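Long-range contacts in tubulin binding cofactor C (Leishmania major, PDB 5AJ8), which probably acts as a tubulin-folding chaperone, as cofactor C relatives do, and is represented here by its C-terminal domain: residues A[98-103]-A[161-166]; A[41-46]-A[94-99]; A[84-89]-A[140-145]; A[135-140]-A[153-158]; A[15-20]-A[34-39]. The protein carries 1 engineered substitution. All blocks are in the same frame, centred on the assembly; numbering follows the deposited sequence. Where two conformers were deposited one is given.

How the contacts relate
Contact 2 is the buried one, its centre about 5 Å from the centre of the chain, whereas contact 3 lies at the surface, about 17 Å out; contacts 1, 4 and 5 are partly buried. Contacts 3 and 5 use parallel strand pairing at the two ends of one sheet of the beta-helix, but three waters bridge contact 3, while backbone bonds and a carboxylate bond join contact 5. Contact 4 has no direct hydrogen bond and rests on a valine over an indole. It shares D140 with contact 3, and I85 packs on both V139 and W153. Contacts 1 and 2 share W99, whose N-H serves 161-166 and whose benzo edge serves 41-46.

Contact 1. Residues A[98-103]-A[161-166]; sequences CWVGLL and ERASTT
W99 turns the five-membered-ring edge of its indole against the backbone of 161-166, placing CD1 3.5 Å from S164 O and NE1 2.8 Å from T166 O. The second pair is a nearly straight hydrogen bond (166° at the hydrogen), in plane for both the ring and the carbonyl. The receiving loop contains an ST turn, S164 OG accepting from T166 N at 3.2 Å, and the two loops meet beside the parallel beta-helix of the cofactor C domain. S164 O is bonded in turn by G101 N at 2.9 Å (154°), while the bond from S164 N to C98 O is bent and weak. T166 O also receives a CA-H...O contact from G101 at 3.4 Å, which fits a glycine lying close against 165-166. Y40 and Y59 bring their rings to the indole, and the Y40 hydroxyl bonds S164 OG. At the other end of the contact, C98 SG lies 3.5 Å from E161 OE1 and 3.7 Å from E161 CD.

Contact 2. Residues A[41-46]-A[94-99]; sequences CLPIAG and GPYRCW
Y96, in the 3-10 segment that follows strand 91-95, reaches to the backbone of C41 and the ring of P43. Its CB is directed toward 41-46, and CG stands anti to the backbone N (chi1 -172°), which starts the ring off in that direction. Along one side of the ring, CE1 comes 3.6 Å from C41 O; on the other, CE2 is in loose contact with P43 CG at 4.5 Å, the two side chains crossing at about a right angle. The tip does the main work: OH donates to C41 O at 2.7 Å, with a C=O...donor angle of 150° and the donor in the carbonyl plane. The same OH is 3.4 Å from P43 CD. In the parallel beta-helix, strands 56-62 and 73-79 lie between 38-41 and 91-95, and Y96 spans that distance past A61 and W78, with V120 of helix 116-122 also against it. The 3-10 segment 96-98, with W99 N bonding to Y96 O, returns a second aromatic side chain to the same carbonyl. The benzo edge of W99 brings CZ3 to 3.5 Å from C41 O, near the ring plane. Next to it, L42 CD2 touches W99 CH2 at 3.9 Å, the side chains crossing obliquely; W119 and L102 also pack on L42.

Contact 3. Residues A[84-89]-A[140-145]; sequences IIEECD and DDFQWV
The last parallel pairing of one beta-helix sheet sets I84 beside D140. I85 N donates to D140 O at 3.1 Å (155° at the hydrogen), approaching from above the carbonyl plane, 46° out of it; I84 CA makes a CA-H...O contact with that oxygen. Beyond this bond three waters bridge the segments. Water 1 links I85 O to Q143 N, 2.9 Å from each. Water 2 accepts from E87 N and donates to Q143 OE1 at 2.7 Å, and water 3 accepts from C88 N and donates to D141 OD1, while D141 OD2 is hydrogen-bonded to S150 OG. Side chains also meet directly: I84 CG2 lies 3.5 Å from F142 CD1, and a chi1 of 71° sets F142 CG between the backbone N and the carbonyl carbon. I85 CG1 packs 3.7 Å from D141 CB. Strand 140-141 is outermost in this chain's sheet, 84-86 separates it from 64-68, and W153 of strand 153-155 packs against both I85 and D141.

Contact 4. Residues A[135-140]-A[153-158]; sequences NYVKVD and WCVLAR
The backbones of 135-140 and 153-158 stay apart, with CA atoms 6.0 Å from each other at V137 and V155, and no direct hydrogen bond crosses. One segment leaves a short 3-10 turn, K138 N bonding to N135 O; the other begins as strand 153-155. Side chains fill the separation. V139 sits on one face of the W153 indole in a CH-pi contact: its CB is 3.6 Å from the centroid of the six-membered ring and only 15° off the normal. Its branches spread over the indole, CG1 toward CG and CD1, CG2 toward CE3 at 3.8 Å. In the parallel beta-helix, strand 153-155 is outermost in its sheet and pairs with 91-95, while 135-140 leads into the outermost strand of the other sheet; F93 and I85 also pack on V139. At the rim of the indole, V137 O approaches CH2 to 3.4 Å near the ring plane. W153 NE1 donates to water 4 at 3.1 Å, and that water donates to V139 O at 3.0 Å, a bridge beside the CH-pi pair. Farther along, V155 CG2 rests 3.9 Å from V137 CA, and V155 CG1 touches Y136 CE2 at 4.2 Å. P95 and R97 also pack on Y136, whose OH bonds Q134 NE2.

Contact 5. Residues A[15-20]-A[34-39]; sequences PSTGTD and CADCAI
S16 and T17 run parallel to C34 and A35, and here the contact is close. A35 N donates to S16 O at 3.0 Å with the donor in the carbonyl plane, and G18 N donates to A35 O at the same 3.0 Å (158° at the hydrogen). CA-H...O contacts accompany these bonds, C34 CA to S16 O and T17 CA to A35 O, so each of the two oxygens receives both an N-H and a C-H. Around the bend, C37 CB lies 3.3 Å from T19 O. D20 continues the pairing with its side chain: OD1 accepts from A38 N at 3.1 Å, the donor standing 60° out of the carboxylate plane, and D20 CG is 3.7 Å from A38 CB. The exposed side chains of T17 and D36 form the looser side, where D36 OD1 instead bonds N55 ND2. Both segments turn here through a residue of positive phi, G18 and D36. The bend at D36 and C37 passes the chain from one sheet to the other, and such stacked corners are characteristic of successive coils in a right-handed parallel beta-helix, the fold of cofactor C domains.

Contact 1. Residues A[98-103]-A[161-166]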
# COMPACT_ATOMS: atom_id res chain seq x y z
N CYS A 98 -10.20 2.37 2.68
CA CYS A 98 -10.97 1.35 1.94
C CYS A 98 -10.75 -0.06 2.46
O CYS A 98 -11.55 -0.94 2.18
CB CYS A 98 -10.64 1.39 0.43
SG CYS A 98 -11.15 2.96 -0.31
N TRP A 99 -9.65 -0.32 3.18
CA TRP A 99 -9.51 -1.61 3.84
C TRP A 99 -10.29 -1.59 5.15
O TRP A 99 -9.70 -1.43 6.23
CB TRP A 99 -8.05 -2.02 4.04
CG TRP A 99 -7.91 -3.40 4.64
CD1 TRP A 99 -8.84 -4.41 4.62
CD2 TRP A 99 -6.78 -3.92 5.31
NE1 TRP A 99 -8.35 -5.52 5.23
CE2 TRP A 99 -7.08 -5.25 5.67
CE3 TRP A 99 -5.52 -3.40 5.65
CZ2 TRP A 99 -6.17 -6.05 6.35
CZ3 TRP A 99 -4.62 -4.22 6.32
CH2 TRP A 99 -4.95 -5.51 6.66
N VAL A 100 -11.61 -1.73 5.04
CA VAL A 100 -12.52 -1.75 6.17
C VAL A 100 -12.16 -2.88 7.11
O VAL A 100 -12.25 -2.74 8.33
CB VAL A 100 -14.00 -1.87 5.73
CG1 VAL A 100 -14.92 -1.90 6.95
CG2 VAL A 100 -14.41 -0.70 4.83
N GLY A 101 -11.71 -4.01 6.57
CA GLY A 101 -11.37 -5.19 7.39
C GLY A 101 -10.20 -5.05 8.35
O GLY A 101 -10.06 -5.85 9.27
N LEU A 102 -9.34 -4.04 8.14
CA LEU A 102 -8.28 -3.73 9.08
C LEU A 102 -8.86 -3.52 10.49
O LEU A 102 -8.28 -3.94 11.51
CB LEU A 102 -7.52 -2.47 8.66
CG LEU A 102 -6.45 -1.97 9.64
CD1 LEU A 102 -5.39 -3.04 9.81
CD2 LEU A 102 -5.83 -0.63 9.24
N LEU A 103 -10.01 -2.87 10.54
CA LEU A 103 -10.62 -2.51 11.81
C LEU A 103 -11.14 -3.72 12.57
O LEU A 103 -11.26 -3.65 13.80
CB LEU A 103 -11.72 -1.47 11.59
CG LEU A 103 -11.22 -0.22 10.85
CD1 LEU A 103 -12.36 0.78 10.73
CD2 LEU A 103 -10.03 0.44 11.54
N GLU A 161 -13.77 2.46 -5.84
CA GLU A 161 -13.04 2.03 -4.65
C GLU A 161 -13.44 0.60 -4.30
O GLU A 161 -14.59 0.26 -4.38
CB GLU A 161 -13.24 3.00 -3.46
CG GLU A 161 -12.41 4.28 -3.60
CD GLU A 161 -12.75 5.37 -2.56
OE1 GLU A 161 -13.53 5.14 -1.62
OE2 GLU A 161 -12.23 6.48 -2.70
N ARG A 162 -12.48 -0.24 -3.99
CA ARG A 162 -12.77 -1.61 -3.54
C ARG A 162 -12.65 -1.64 -2.01
O ARG A 162 -11.56 -1.68 -1.47
CB ARG A 162 -11.80 -2.57 -4.19
CG ARG A 162 -11.94 -4.04 -3.81
CD ARG A 162 -10.75 -4.74 -4.46
NE ARG A 162 -10.73 -6.19 -4.30
CZ ARG A 162 -10.19 -6.85 -3.27
NH1 ARG A 162 -9.65 -6.20 -2.23
NH2 ARG A 162 -10.23 -8.18 -3.29
N ALA A 163 -13.80 -1.60 -1.36
CA ALA A 163 -13.88 -1.53 0.10
C ALA A 163 -13.83 -2.95 0.69
O ALA A 163 -14.85 -3.59 0.84
CB ALA A 163 -15.17 -0.82 0.51
N SER A 164 -12.63 -3.44 0.97
CA SER A 164 -12.45 -4.84 1.36
C SER A 164 -12.78 -5.06 2.85
O SER A 164 -12.27 -4.33 3.73
CB SER A 164 -11.02 -5.30 1.06
OG SER A 164 -10.75 -6.61 1.53
N THR A 165 -13.60 -6.09 3.11
CA THR A 165 -13.91 -6.50 4.47
C THR A 165 -13.00 -7.62 4.94
O THR A 165 -13.16 -8.12 6.03
CB THR A 165 -15.37 -6.96 4.60
OG1 THR A 165 -15.62 -8.04 3.70
CG2 THR A 165 -16.34 -5.79 4.29
N THR A 166 -12.00 -7.97 4.13
CA THR A 166 -11.09 -9.07 4.46
C THR A 166 -10.36 -8.85 5.79
O THR A 166 -9.75 -7.80 6.00
CB THR A 166 -10.04 -9.30 3.33
OG1 THR A 166 -10.72 -9.68 2.12
CG2 THR A 166 -9.10 -10.41 3.71

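Contact 2. Residues A[41-46]-A[94-99]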
# COMPACT_ATOMS: atom_id res chain seq x y z
N CYS A 41 -1.48 -4.99 3.77
CA CYS A 41 -0.39 -4.67 4.68
C CYS A 41 -0.85 -3.91 5.94
O CYS A 41 -1.48 -2.86 5.86
CB CYS A 41 0.69 -3.83 4.01
SG CYS A 41 1.21 -4.36 2.36
N LEU A 42 -0.49 -4.45 7.10
CA LEU A 42 -0.57 -3.69 8.32
C LEU A 42 0.43 -2.50 8.18
O LEU A 42 1.35 -2.55 7.36
CB LEU A 42 -0.25 -4.56 9.53
CG LEU A 42 -1.15 -5.78 9.76
CD1 LEU A 42 -0.74 -6.55 11.00
CD2 LEU A 42 -2.63 -5.38 9.84
N PRO A 43 0.21 -1.41 8.93
CA PRO A 43 1.08 -0.24 8.77
C PRO A 43 2.57 -0.58 8.91
O PRO A 43 2.93 -1.27 9.83
CB PRO A 43 0.59 0.72 9.87
CG PRO A 43 -0.85 0.35 10.06
CD PRO A 43 -0.90 -1.14 9.86
N ILE A 44 3.40 -0.08 7.99
CA ILE A 44 4.85 -0.27 8.01
C ILE A 44 5.50 1.02 8.49
O ILE A 44 5.22 2.09 7.95
CB ILE A 44 5.34 -0.57 6.59
CG1 ILE A 44 4.55 -1.71 5.95
CG2 ILE A 44 6.83 -0.87 6.58
CD1 ILE A 44 4.63 -3.01 6.72
N ALA A 45 6.34 0.93 9.51
CA ALA A 45 6.97 2.09 10.10
C ALA A 45 8.30 2.29 9.41
O ALA A 45 9.35 2.22 10.02
CB ALA A 45 7.16 1.90 11.61
N GLY A 46 8.22 2.54 8.11
CA GLY A 46 9.40 2.67 7.23
C GLY A 46 8.95 2.63 5.78
O GLY A 46 7.80 2.94 5.48
N GLY A 94 -6.02 5.29 -4.27
CA GLY A 94 -7.12 5.50 -3.35
C GLY A 94 -6.58 5.53 -1.93
O GLY A 94 -5.37 5.37 -1.70
N PRO A 95 -7.48 5.77 -0.97
CA PRO A 95 -7.14 5.81 0.45
C PRO A 95 -7.17 4.44 1.15
O PRO A 95 -8.01 3.56 0.84
CB PRO A 95 -8.24 6.70 1.01
CG PRO A 95 -9.45 6.29 0.22
CD PRO A 95 -8.91 6.09 -1.19
N TYR A 96 -6.29 4.31 2.13
CA TYR A 96 -6.11 3.09 2.95
C TYR A 96 -7.38 2.72 3.73
O TYR A 96 -7.63 1.54 4.04
CB TYR A 96 -4.95 3.35 3.91
CG TYR A 96 -4.43 2.21 4.75
CD1 TYR A 96 -3.91 1.06 4.16
CD2 TYR A 96 -4.40 2.31 6.13
CE1 TYR A 96 -3.38 0.04 4.92
CE2 TYR A 96 -3.87 1.30 6.90
CZ TYR A 96 -3.36 0.16 6.29
OH TYR A 96 -2.83 -0.84 7.06
N ARG A 97 -8.18 3.73 4.05
CA ARG A 97 -9.43 3.52 4.75
C ARG A 97 -10.41 2.57 3.99
O ARG A 97 -11.31 2.03 4.60
CB ARG A 97 -10.10 4.87 5.08
CG ARG A 97 -10.54 5.66 3.87
CD ARG A 97 -11.17 6.99 4.25
NE ARG A 97 -11.46 7.77 3.05
CZ ARG A 97 -10.74 8.81 2.59
NH1 ARG A 97 -9.67 9.26 3.24
NH2 ARG A 97 -11.12 9.43 1.46
N CYS A 98 -10.20 2.37 2.68
CA CYS A 98 -10.97 1.35 1.94
C CYS A 98 -10.75 -0.06 2.46
O CYS A 98 -11.55 -0.94 2.18
CB CYS A 98 -10.64 1.39 0.43
SG CYS A 98 -11.15 2.96 -0.31
N TRP A 99 -9.65 -0.32 3.18
CA TRP A 99 -9.51 -1.61 3.84
C TRP A 99 -10.29 -1.59 5.15
O TRP A 99 -9.70 -1.43 6.23
CB TRP A 99 -8.05 -2.02 4.04
CG TRP A 99 -7.91 -3.40 4.64
CD1 TRP A 99 -8.84 -4.41 4.62
CD2 TRP A 99 -6.78 -3.92 5.31
NE1 TRP A 99 -8.35 -5.52 5.23
CE2 TRP A 99 -7.08 -5.25 5.67
CE3 TRP A 99 -5.52 -3.40 5.65
CZ2 TRP A 99 -6.17 -6.05 6.35
CZ3 TRP A 99 -4.62 -4.22 6.32
CH2 TRP A 99 -4.95 -5.51 6.66

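Contact 3. Residues A[84-89]-A[140-145]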
# COMPACT_ATOMS: atom_id res chain seq x y z
N ILE A 84 6.32 7.60 -4.99
CA ILE A 84 7.13 7.75 -6.20
C ILE A 84 6.88 6.55 -7.10
O ILE A 84 6.94 5.40 -6.64
CB ILE A 84 8.64 7.84 -5.86
CG1 ILE A 84 8.94 9.08 -5.01
CG2 ILE A 84 9.47 7.90 -7.13
CD1 ILE A 84 10.37 9.20 -4.51
N ILE A 85 6.63 6.79 -8.38
CA ILE A 85 6.60 5.70 -9.35
C ILE A 85 7.66 5.87 -10.43
O ILE A 85 8.15 6.98 -10.67
CB ILE A 85 5.21 5.52 -10.00
CG1 ILE A 85 4.77 6.76 -10.76
CG2 ILE A 85 4.19 5.17 -8.94
CD1 ILE A 85 3.50 6.55 -11.57
N GLU A 86 8.02 4.75 -11.04
CA GLU A 86 9.06 4.69 -12.04
C GLU A 86 8.81 3.52 -12.98
O GLU A 86 8.72 2.38 -12.53
CB GLU A 86 10.43 4.51 -11.38
CG GLU A 86 11.58 4.55 -12.36
CD GLU A 86 12.93 4.23 -11.74
OE1 GLU A 86 13.01 3.95 -10.51
OE2 GLU A 86 13.93 4.27 -12.50
N GLU A 87 8.71 3.79 -14.28
CA GLU A 87 8.37 2.75 -15.26
C GLU A 87 7.07 2.00 -14.84
O GLU A 87 7.03 0.77 -14.85
CB GLU A 87 9.56 1.79 -15.45
CG GLU A 87 10.68 2.42 -16.29
CD GLU A 87 12.05 1.79 -16.08
OE1 GLU A 87 12.18 0.71 -15.47
OE2 GLU A 87 13.05 2.40 -16.53
N CYS A 88 6.05 2.76 -14.44
CA CYS A 88 4.75 2.22 -14.06
C CYS A 88 3.69 2.76 -15.00
O CYS A 88 3.86 3.81 -15.61
CB CYS A 88 4.40 2.57 -12.62
SG CYS A 88 5.46 1.83 -11.37
N ASP A 89 2.58 2.04 -15.10
CA ASP A 89 1.47 2.50 -15.95
C ASP A 89 0.19 1.88 -15.46
O ASP A 89 0.23 0.81 -14.88
CB ASP A 89 1.71 2.13 -17.43
CG ASP A 89 0.73 2.84 -18.40
OD1 ASP A 89 0.53 4.08 -18.34
OD2 ASP A 89 0.16 2.14 -19.26
N ASP A 140 4.37 11.05 -7.54
CA ASP A 140 5.59 11.65 -8.09
C ASP A 140 6.13 10.72 -9.17
O ASP A 140 6.92 9.83 -8.91
CB ASP A 140 6.62 11.84 -6.95
CG ASP A 140 7.97 12.44 -7.41
OD1 ASP A 140 8.12 12.87 -8.57
OD2 ASP A 140 8.87 12.52 -6.52
N ASP A 141 5.68 10.95 -10.40
CA ASP A 141 6.12 10.16 -11.53
C ASP A 141 7.29 10.97 -12.10
O ASP A 141 7.15 11.66 -13.10
CB ASP A 141 4.97 9.98 -12.51
CG ASP A 141 5.35 9.15 -13.72
OD1 ASP A 141 6.48 8.61 -13.77
OD2 ASP A 141 4.49 9.04 -14.63
N PHE A 142 8.42 10.88 -11.42
CA PHE A 142 9.53 11.84 -11.59
C PHE A 142 10.22 11.78 -12.95
O PHE A 142 10.77 12.77 -13.39
CB PHE A 142 10.55 11.69 -10.47
CG PHE A 142 11.39 10.43 -10.55
CD1 PHE A 142 10.95 9.26 -9.96
CD2 PHE A 142 12.62 10.45 -11.17
CE1 PHE A 142 11.72 8.11 -10.02
CE2 PHE A 142 13.39 9.30 -11.25
CZ PHE A 142 12.94 8.13 -10.67
N GLN A 143 10.15 10.65 -13.66
CA GLN A 143 10.71 10.59 -15.02
C GLN A 143 9.80 11.22 -16.07
O GLN A 143 10.25 11.50 -17.18
CB GLN A 143 11.04 9.16 -15.42
CG GLN A 143 12.08 8.55 -14.49
CD GLN A 143 12.53 7.18 -14.92
OE1 GLN A 143 11.77 6.40 -15.49
NE2 GLN A 143 13.79 6.87 -14.65
N TRP A 144 8.53 11.47 -15.73
CA TRP A 144 7.65 12.19 -16.64
C TRP A 144 7.93 13.69 -16.51
O TRP A 144 7.44 14.36 -15.60
CB TRP A 144 6.19 11.90 -16.35
CG TRP A 144 5.28 12.52 -17.34
CD1 TRP A 144 4.65 13.73 -17.24
CD2 TRP A 144 4.88 11.96 -18.59
NE1 TRP A 144 3.89 13.96 -18.36
CE2 TRP A 144 4.01 12.89 -19.20
CE3 TRP A 144 5.16 10.77 -19.26
CZ2 TRP A 144 3.43 12.66 -20.46
CZ3 TRP A 144 4.56 10.54 -20.50
CH2 TRP A 144 3.72 11.49 -21.08
N VAL A 145 8.72 14.20 -17.43
CA VAL A 145 9.14 15.61 -17.40
C VAL A 145 8.45 16.50 -18.45
O VAL A 145 8.68 17.71 -18.44
CB VAL A 145 10.68 15.77 -17.50
CG1 VAL A 145 11.35 15.13 -16.29
CG2 VAL A 145 11.20 15.19 -18.83
O HOH W 1 8.81 8.07 -13.23
O HOH W 2 9.04 6.29 -15.77
O HOH W 3 6.02 5.77 -14.34

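Contact 4. Residues A[135-140]-A[153-158]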
# COMPACT_ATOMS: atom_id res chain seq x y z
N ASN A 135 -2.17 12.25 1.09
CA ASN A 135 -1.00 12.16 0.21
C ASN A 135 -1.19 11.23 -0.98
O ASN A 135 -0.49 11.36 -1.98
CB ASN A 135 0.25 11.76 0.99
CG ASN A 135 0.80 12.89 1.86
OD1 ASN A 135 0.47 14.06 1.65
ND2 ASN A 135 1.64 12.55 2.82
N TYR A 136 -2.15 10.32 -0.91
CA TYR A 136 -2.40 9.42 -2.04
C TYR A 136 -2.89 10.13 -3.33
O TYR A 136 -2.82 9.53 -4.39
CB TYR A 136 -3.38 8.31 -1.65
CG TYR A 136 -4.79 8.77 -1.52
CD1 TYR A 136 -5.26 9.25 -0.31
CD2 TYR A 136 -5.66 8.74 -2.59
CE1 TYR A 136 -6.55 9.70 -0.18
CE2 TYR A 136 -6.96 9.18 -2.45
CZ TYR A 136 -7.39 9.65 -1.23
OH TYR A 136 -8.66 10.10 -1.07
N VAL A 137 -3.42 11.35 -3.24
CA VAL A 137 -3.90 12.03 -4.44
C VAL A 137 -2.75 12.68 -5.21
O VAL A 137 -2.94 13.11 -6.31
CB VAL A 137 -5.02 13.09 -4.18
CG1 VAL A 137 -6.18 12.47 -3.40
CG2 VAL A 137 -4.48 14.33 -3.48
N LYS A 138 -1.56 12.74 -4.63
CA LYS A 138 -0.41 13.30 -5.32
C LYS A 138 0.65 12.21 -5.47
O LYS A 138 1.01 11.55 -4.51
CB LYS A 138 0.12 14.55 -4.63
CG LYS A 138 1.39 15.10 -5.28
CD LYS A 138 1.60 16.58 -5.01
CE LYS A 138 2.42 17.27 -6.09
NZ LYS A 138 3.86 17.46 -5.72
N VAL A 139 1.08 11.97 -6.70
CA VAL A 139 2.03 10.90 -7.00
C VAL A 139 3.16 11.51 -7.80
O VAL A 139 2.94 12.41 -8.60
CB VAL A 139 1.34 9.74 -7.77
CG1 VAL A 139 2.36 8.74 -8.29
CG2 VAL A 139 0.30 9.07 -6.88
N ASP A 140 4.37 11.05 -7.54
CA ASP A 140 5.59 11.65 -8.09
C ASP A 140 6.13 10.72 -9.17
O ASP A 140 6.92 9.83 -8.91
CB ASP A 140 6.62 11.84 -6.95
CG ASP A 140 7.97 12.44 -7.41
OD1 ASP A 140 8.12 12.87 -8.57
OD2 ASP A 140 8.87 12.52 -6.52
N TRP A 153 -0.77 7.47 -14.01
CA TRP A 153 -1.51 7.31 -12.77
C TRP A 153 -2.72 8.24 -12.70
O TRP A 153 -2.81 9.24 -13.39
CB TRP A 153 -0.59 7.54 -11.58
CG TRP A 153 -0.16 8.96 -11.39
CD1 TRP A 153 0.91 9.56 -11.94
CD2 TRP A 153 -0.83 9.95 -10.62
NE1 TRP A 153 0.97 10.89 -11.57
CE2 TRP A 153 -0.09 11.15 -10.74
CE3 TRP A 153 -1.98 9.94 -9.82
CZ2 TRP A 153 -0.46 12.33 -10.10
CZ3 TRP A 153 -2.34 11.11 -9.16
CH2 TRP A 153 -1.57 12.29 -9.30
N CYS A 154 -3.69 7.87 -11.87
CA CYS A 154 -4.83 8.70 -11.58
C CYS A 154 -5.36 8.35 -10.20
O CYS A 154 -4.85 7.42 -9.55
CB CYS A 154 -5.91 8.53 -12.66
SG CYS A 154 -6.69 6.91 -12.71
N VAL A 155 -6.40 9.07 -9.78
CA VAL A 155 -7.07 8.86 -8.50
C VAL A 155 -8.39 8.13 -8.75
O VAL A 155 -9.16 8.50 -9.61
CB VAL A 155 -7.29 10.22 -7.80
CG1 VAL A 155 -8.01 10.04 -6.46
CG2 VAL A 155 -5.95 10.91 -7.60
N LEU A 156 -8.60 7.05 -8.01
CA LEU A 156 -9.82 6.27 -8.09
C LEU A 156 -11.02 7.11 -7.76
O LEU A 156 -10.97 7.92 -6.83
CB LEU A 156 -9.78 5.12 -7.08
CG LEU A 156 -8.84 3.96 -7.41
CD1 LEU A 156 -8.52 3.14 -6.18
CD2 LEU A 156 -9.46 3.07 -8.48
N ALA A 157 -12.08 6.91 -8.54
CA ALA A 157 -13.35 7.53 -8.27
C ALA A 157 -13.99 6.76 -7.14
O ALA A 157 -13.69 5.59 -6.94
CB ALA A 157 -14.24 7.49 -9.53
N ARG A 158 -14.87 7.43 -6.40
CA ARG A 158 -15.60 6.83 -5.28
C ARG A 158 -16.14 5.44 -5.61
O ARG A 158 -15.91 4.50 -4.86
CB ARG A 158 -16.76 7.73 -4.84
CG ARG A 158 -16.33 9.09 -4.31
CD ARG A 158 -17.53 10.01 -4.09
NE ARG A 158 -17.09 11.40 -4.02
CZ ARG A 158 -17.13 12.25 -5.03
NH1 ARG A 158 -17.63 11.88 -6.20
NH2 ARG A 158 -16.69 13.48 -4.87
O HOH W 4 3.39 12.87 -11.55

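Contact 5. Residues A[15-20]-A[34-39]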
# COMPACT_ATOMS: atom_id res chain seq x y z
N PRO A 15 8.22 -13.66 -5.16
CA PRO A 15 7.11 -13.58 -6.10
C PRO A 15 6.01 -14.56 -5.76
O PRO A 15 6.25 -15.59 -5.15
CB PRO A 15 7.75 -13.94 -7.45
CG PRO A 15 8.98 -14.68 -7.11
CD PRO A 15 9.47 -14.05 -5.84
N SER A 16 4.80 -14.21 -6.17
CA SER A 16 3.60 -14.95 -5.86
C SER A 16 2.50 -14.52 -6.82
O SER A 16 2.39 -13.34 -7.15
CB SER A 16 3.19 -14.64 -4.42
OG SER A 16 2.03 -15.35 -4.07
N THR A 17 1.68 -15.47 -7.27
CA THR A 17 0.61 -15.21 -8.22
C THR A 17 -0.69 -15.84 -7.74
O THR A 17 -0.71 -17.00 -7.37
CB THR A 17 0.96 -15.77 -9.63
OG1 THR A 17 2.06 -15.04 -10.18
CG2 THR A 17 -0.23 -15.65 -10.59
N GLY A 18 -1.77 -15.06 -7.74
CA GLY A 18 -3.11 -15.61 -7.54
C GLY A 18 -3.54 -15.90 -6.12
O GLY A 18 -4.62 -16.47 -5.93
N THR A 19 -2.72 -15.54 -5.13
CA THR A 19 -2.97 -15.81 -3.71
C THR A 19 -2.89 -14.47 -2.96
O THR A 19 -1.86 -13.78 -3.02
CB THR A 19 -1.90 -16.73 -3.07
OG1 THR A 19 -1.79 -17.95 -3.81
CG2 THR A 19 -2.24 -17.09 -1.61
N ASP A 20 -3.95 -14.13 -2.23
CA ASP A 20 -3.94 -12.94 -1.40
C ASP A 20 -2.82 -12.99 -0.36
O ASP A 20 -2.57 -14.03 0.24
CB ASP A 20 -5.32 -12.72 -0.77
CG ASP A 20 -6.38 -12.32 -1.82
OD1 ASP A 20 -6.05 -12.26 -3.05
OD2 ASP A 20 -7.54 -12.06 -1.41
N CYS A 34 4.79 -9.95 -7.75
CA CYS A 34 3.47 -10.48 -7.43
C CYS A 34 2.45 -10.10 -8.52
O CYS A 34 2.53 -9.02 -9.11
CB CYS A 34 3.01 -9.98 -6.07
SG CYS A 34 4.08 -10.50 -4.75
N ALA A 35 1.49 -10.99 -8.75
CA ALA A 35 0.48 -10.81 -9.80
C ALA A 35 -0.87 -11.39 -9.42
O ALA A 35 -0.93 -12.37 -8.68
CB ALA A 35 0.96 -11.42 -11.11
N ASP A 36 -1.94 -10.74 -9.90
CA ASP A 36 -3.30 -11.28 -9.82
C ASP A 36 -3.67 -11.60 -8.37
O ASP A 36 -4.07 -12.71 -8.04
CB ASP A 36 -3.42 -12.57 -10.65
CG ASP A 36 -2.92 -12.41 -12.09
OD1 ASP A 36 -2.92 -11.29 -12.65
OD2 ASP A 36 -2.53 -13.43 -12.69
N CYS A 37 -3.52 -10.63 -7.49
CA CYS A 37 -3.90 -10.86 -6.10
C CYS A 37 -4.16 -9.56 -5.36
O CYS A 37 -3.96 -8.49 -5.91
CB CYS A 37 -2.83 -11.68 -5.37
SG CYS A 37 -1.22 -10.90 -5.21
N ALA A 38 -4.67 -9.70 -4.14
CA ALA A 38 -4.86 -8.60 -3.24
C ALA A 38 -3.77 -8.70 -2.20
O ALA A 38 -3.47 -9.80 -1.70
CB ALA A 38 -6.23 -8.68 -2.58
N ILE A 39 -3.20 -7.56 -1.84
CA ILE A 39 -2.10 -7.51 -0.88
C ILE A 39 -2.52 -6.59 0.27
O ILE A 39 -2.72 -5.41 0.06
CB ILE A 39 -0.80 -7.01 -1.54
CG1 ILE A 39 -0.43 -7.92 -2.72
CG2 ILE A 39 0.34 -6.96 -0.54
CD1 ILE A 39 0.80 -7.44 -3.47